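Local atomic coordinates of 5-carboxyvanillate decarboxylase (Sphingomonas paucimobilis, PDB entry 4NI8), a protein that probably removes a carboxyl group from 5-carboxyvanillate, using a manganese ion bound in an amidohydrolase-type active site. Residues Thr7-Thr12 with Met293-Tyr298. Sequence-based numbering, arbitrary orientation.
Sequences TEEAVT and MWAIDY. With MN (manganese (II) ion), chain I; 1WB (5-methoxybenzene-1,3-dicarboxylic acid), chain J.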
loop_
_atom_site.group_PDB
_atom_site.type_symbol
_atom_site.label_atom_id
_atom_site.label_comp_id
_atom_site.label_asym_id
_atom_site.label_seq_id
_atom_site.Cartn_x
_atom_site.Cartn_y
_atom_site.Cartn_z
ATOM N N THR A 7 13.097 3.056 18.127
ATOM C CA THR A 7 13.468 4.099 17.166
ATOM C C THR A 7 12.363 5.037 16.653
ATOM O O THR A 7 12.651 5.926 15.852
ATOM C CB THR A 7 14.185 3.500 15.932
ATOM O OG1 THR A 7 13.363 2.485 15.342
ATOM C CG2 THR A 7 15.526 2.886 16.330
ATOM N N GLU A 8 11.115 4.853 17.085
ATOM C CA GLU A 8 10.043 5.751 16.642
ATOM C C GLU A 8 9.202 6.268 17.809
ATOM O O GLU A 8 7.992 6.066 17.855
ATOM C CB GLU A 8 9.126 5.079 15.608
ATOM C CG GLU A 8 8.321 6.101 14.805
ATOM C CD GLU A 8 7.303 5.475 13.872
ATOM O OE1 GLU A 8 7.707 4.716 12.957
ATOM O OE2 GLU A 8 6.103 5.759 14.046
ATOM N N GLU A 9 9.847 6.966 18.732
ATOM C CA GLU A 9 9.229 7.300 20.012
ATOM C C GLU A 9 8.951 8.791 20.039
ATOM O O GLU A 9 9.870 9.618 20.074
ATOM C CB GLU A 9 10.155 6.864 21.147
ATOM C CG GLU A 9 10.715 5.441 20.896
ATOM C CD GLU A 9 9.624 4.457 20.448
ATOM O OE1 GLU A 9 9.835 3.716 19.458
ATOM O OE2 GLU A 9 8.553 4.429 21.078
ATOM N N ALA A 10 7.671 9.129 20.006
ATOM C CA ALA A 10 7.266 10.524 19.855
ATOM C C ALA A 10 7.342 11.318 21.154
ATOM O O ALA A 10 7.125 10.782 22.240
ATOM C CB ALA A 10 5.859 10.595 19.274
ATOM N N VAL A 11 7.637 12.610 21.021
ATOM C CA VAL A 11 7.682 13.523 22.163
ATOM C C VAL A 11 7.152 14.867 21.680
ATOM O O VAL A 11 7.109 15.120 20.473
ATOM C CB VAL A 11 9.146 13.670 22.693
ATOM C CG1 VAL A 11 10.019 14.424 21.684
ATOM C CG2 VAL A 11 9.186 14.348 24.060
ATOM N N THR A 12 6.711 15.719 22.597
ATOM C CA THR A 12 6.448 17.095 22.209
ATOM C C THR A 12 6.959 18.048 23.280
ATOM O O THR A 12 7.411 17.622 24.350
ATOM C CB THR A 12 4.955 17.343 21.895
ATOM O OG1 THR A 12 4.804 18.636 21.291
ATOM C CG2 THR A 12 4.124 17.274 23.172
ATOM N N MET A 293 15.033 -2.370 11.954
ATOM C CA MET A 293 15.202 -1.899 13.329
ATOM C C MET A 293 13.918 -2.038 14.115
ATOM O O MET A 293 12.821 -1.936 13.567
ATOM C CB MET A 293 15.643 -0.430 13.337
ATOM C CG MET A 293 17.045 -0.196 12.770
ATOM S SD MET A 293 17.450 1.571 12.688
ATOM C CE MET A 293 16.569 2.005 11.189
ATOM N N TRP A 294 14.050 -2.234 15.419
ATOM C CA TRP A 294 12.893 -2.300 16.295
ATOM C C TRP A 294 12.441 -0.916 16.743
ATOM O O TRP A 294 13.244 0.021 16.844
ATOM C CB TRP A 294 13.243 -3.171 17.500
ATOM C CG TRP A 294 12.190 -3.261 18.571
ATOM C CD1 TRP A 294 11.024 -3.973 18.516
ATOM C CD2 TRP A 294 12.232 -2.643 19.863
ATOM N NE1 TRP A 294 10.331 -3.826 19.701
ATOM C CE2 TRP A 294 11.056 -3.024 20.546
ATOM C CE3 TRP A 294 13.151 -1.805 20.511
ATOM C CZ2 TRP A 294 10.767 -2.588 21.847
ATOM C CZ3 TRP A 294 12.863 -1.373 21.806
ATOM C CH2 TRP A 294 11.683 -1.768 22.459
ATOM N N ALA A 295 11.141 -0.789 16.987
ATOM C CA ALA A 295 10.565 0.430 17.552
ATOM C C ALA A 295 9.304 0.077 18.319
ATOM O O ALA A 295 8.784 -1.034 18.193
ATOM C CB ALA A 295 10.262 1.452 16.453
ATOM N N ILE A 296 8.823 1.017 19.124
ATOM C CA ILE A 296 7.592 0.835 19.878
ATOM C C ILE A 296 6.455 1.660 19.292
ATOM O O ILE A 296 5.330 1.179 19.210
ATOM C CB ILE A 296 7.771 1.263 21.357
ATOM C CG1 ILE A 296 8.847 0.415 22.038
ATOM C CG2 ILE A 296 6.456 1.132 22.129
ATOM C CD1 ILE A 296 9.379 1.043 23.330
ATOM N N ASP A 297 6.764 2.896 18.891
ATOM C CA ASP A 297 5.750 3.886 18.509
ATOM C C ASP A 297 5.005 4.401 19.748
ATOM O O ASP A 297 3.810 4.704 19.694
ATOM C CB ASP A 297 4.761 3.324 17.465
ATOM C CG ASP A 297 4.447 4.308 16.358
ATOM O OD1 ASP A 297 4.640 5.527 16.563
ATOM O OD2 ASP A 297 4.003 3.849 15.273
ATOM N N TYR A 298 5.736 4.526 20.852
ATOM C CA TYR A 298 5.201 5.107 22.079
ATOM C C TYR A 298 5.007 6.600 21.838
ATOM O O TYR A 298 5.814 7.218 21.144
ATOM C CB TYR A 298 6.209 4.894 23.216
ATOM C CG TYR A 298 5.746 5.389 24.560
ATOM C CD1 TYR A 298 4.949 4.597 25.385
ATOM C CD2 TYR A 298 6.096 6.664 25.005
ATOM C CE1 TYR A 298 4.526 5.055 26.623
ATOM C CE2 TYR A 298 5.677 7.128 26.239
ATOM C CZ TYR A 298 4.899 6.324 27.044
ATOM O OH TYR A 298 4.487 6.801 28.274
HETATM MN MN MN I . 4.786 7.087 15.031
HETATM C C1 1WB J . -1.100 7.875 15.649
HETATM C CO1 1WB J . -0.286 6.826 15.187
HETATM C CO2 1WB J . -0.613 9.181 15.657
HETATM C CM1 1WB J . 0.996 7.102 14.752
HETATM C CM2 1WB J . 0.697 9.448 15.209
HETATM O OM 1WB J . 1.221 10.708 15.205
HETATM C CZ 1WB J . 1.496 8.408 14.752
HETATM C CC 1WB J . -2.460 7.563 16.118
HETATM C CV 1WB J . 0.410 11.822 15.478
HETATM O O1 1WB J . -2.710 6.407 16.552
HETATM O O2 1WB J . -3.361 8.452 16.085
HETATM C CCC 1WB J . 1.818 6.037 14.106
HETATM O O11 1WB J . 3.036 6.268 13.930
HETATM O O22 1WB J . 1.275 4.966 13.776
HETATM O O HOH W 1 6.027 8.303 16.431
HETATM O O HOH W 2 3.458 8.378 15.949
#
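Glu-8 and Asp-297 reach one manganese ion from neighbouring backbones, their side chains running alongside each other in the same direction. The carboxylate planes are turned 77° apart, and each gives the metal one oxygen: OE2 of Glu-8 at 2.1 Å, OD1 of Asp-297 at 2.2 Å. Sharing the cation brings OE2 of Glu-8 within 2.9 Å of OD1 of Asp-297; these acceptors are not hydrogen-bonded, and the metal's charge probably offsets their repulsion. Glu-8, its CG anti to the backbone N (chi1 -161°), reaches the ion extended. His-174, a carboxylate oxygen of the bound 5-methoxybenzene-1,3-dicarboxylic acid and two waters complete the six ligands. The second oxygens are held too: OE1 of Glu-8 by Tyr-172 and Ser-272, OD2 of Asp-297 by His-227.

Glu-9 turns its carboxylate to the loop backbone instead. Its chain bends at chi2 (-46°), and OE1 accepts from N of Ile-296 at 2.9 Å and from N of Asp-297, both on its syn side, while N of Glu-8 comes from above the carboxylate plane. OE2 takes N of Tyr-298 at 2.8 Å. An anionic acceptor suits this cluster of buried amides; holding those of Asp-297 and its two neighbours, Glu-9 probably positions that metal ligand from the second shell. Beyond it, N of Ala-10 bonds to O of Tyr-298; at the other end O of Trp-294 accepts from N and OG1 of Thr-7, the hydroxyl lying above the carbonyl plane. The small methyl of Ala-295 lets the chains approach beside Glu-8.

The contact closes the TIM-type barrel of the amidohydrolase fold, joining its first strand, 5-11, to the loop after its last, 292-293. Strand 71-76 flanks Glu-9, and helix 303-311 packs on Trp-294 and Ile-296.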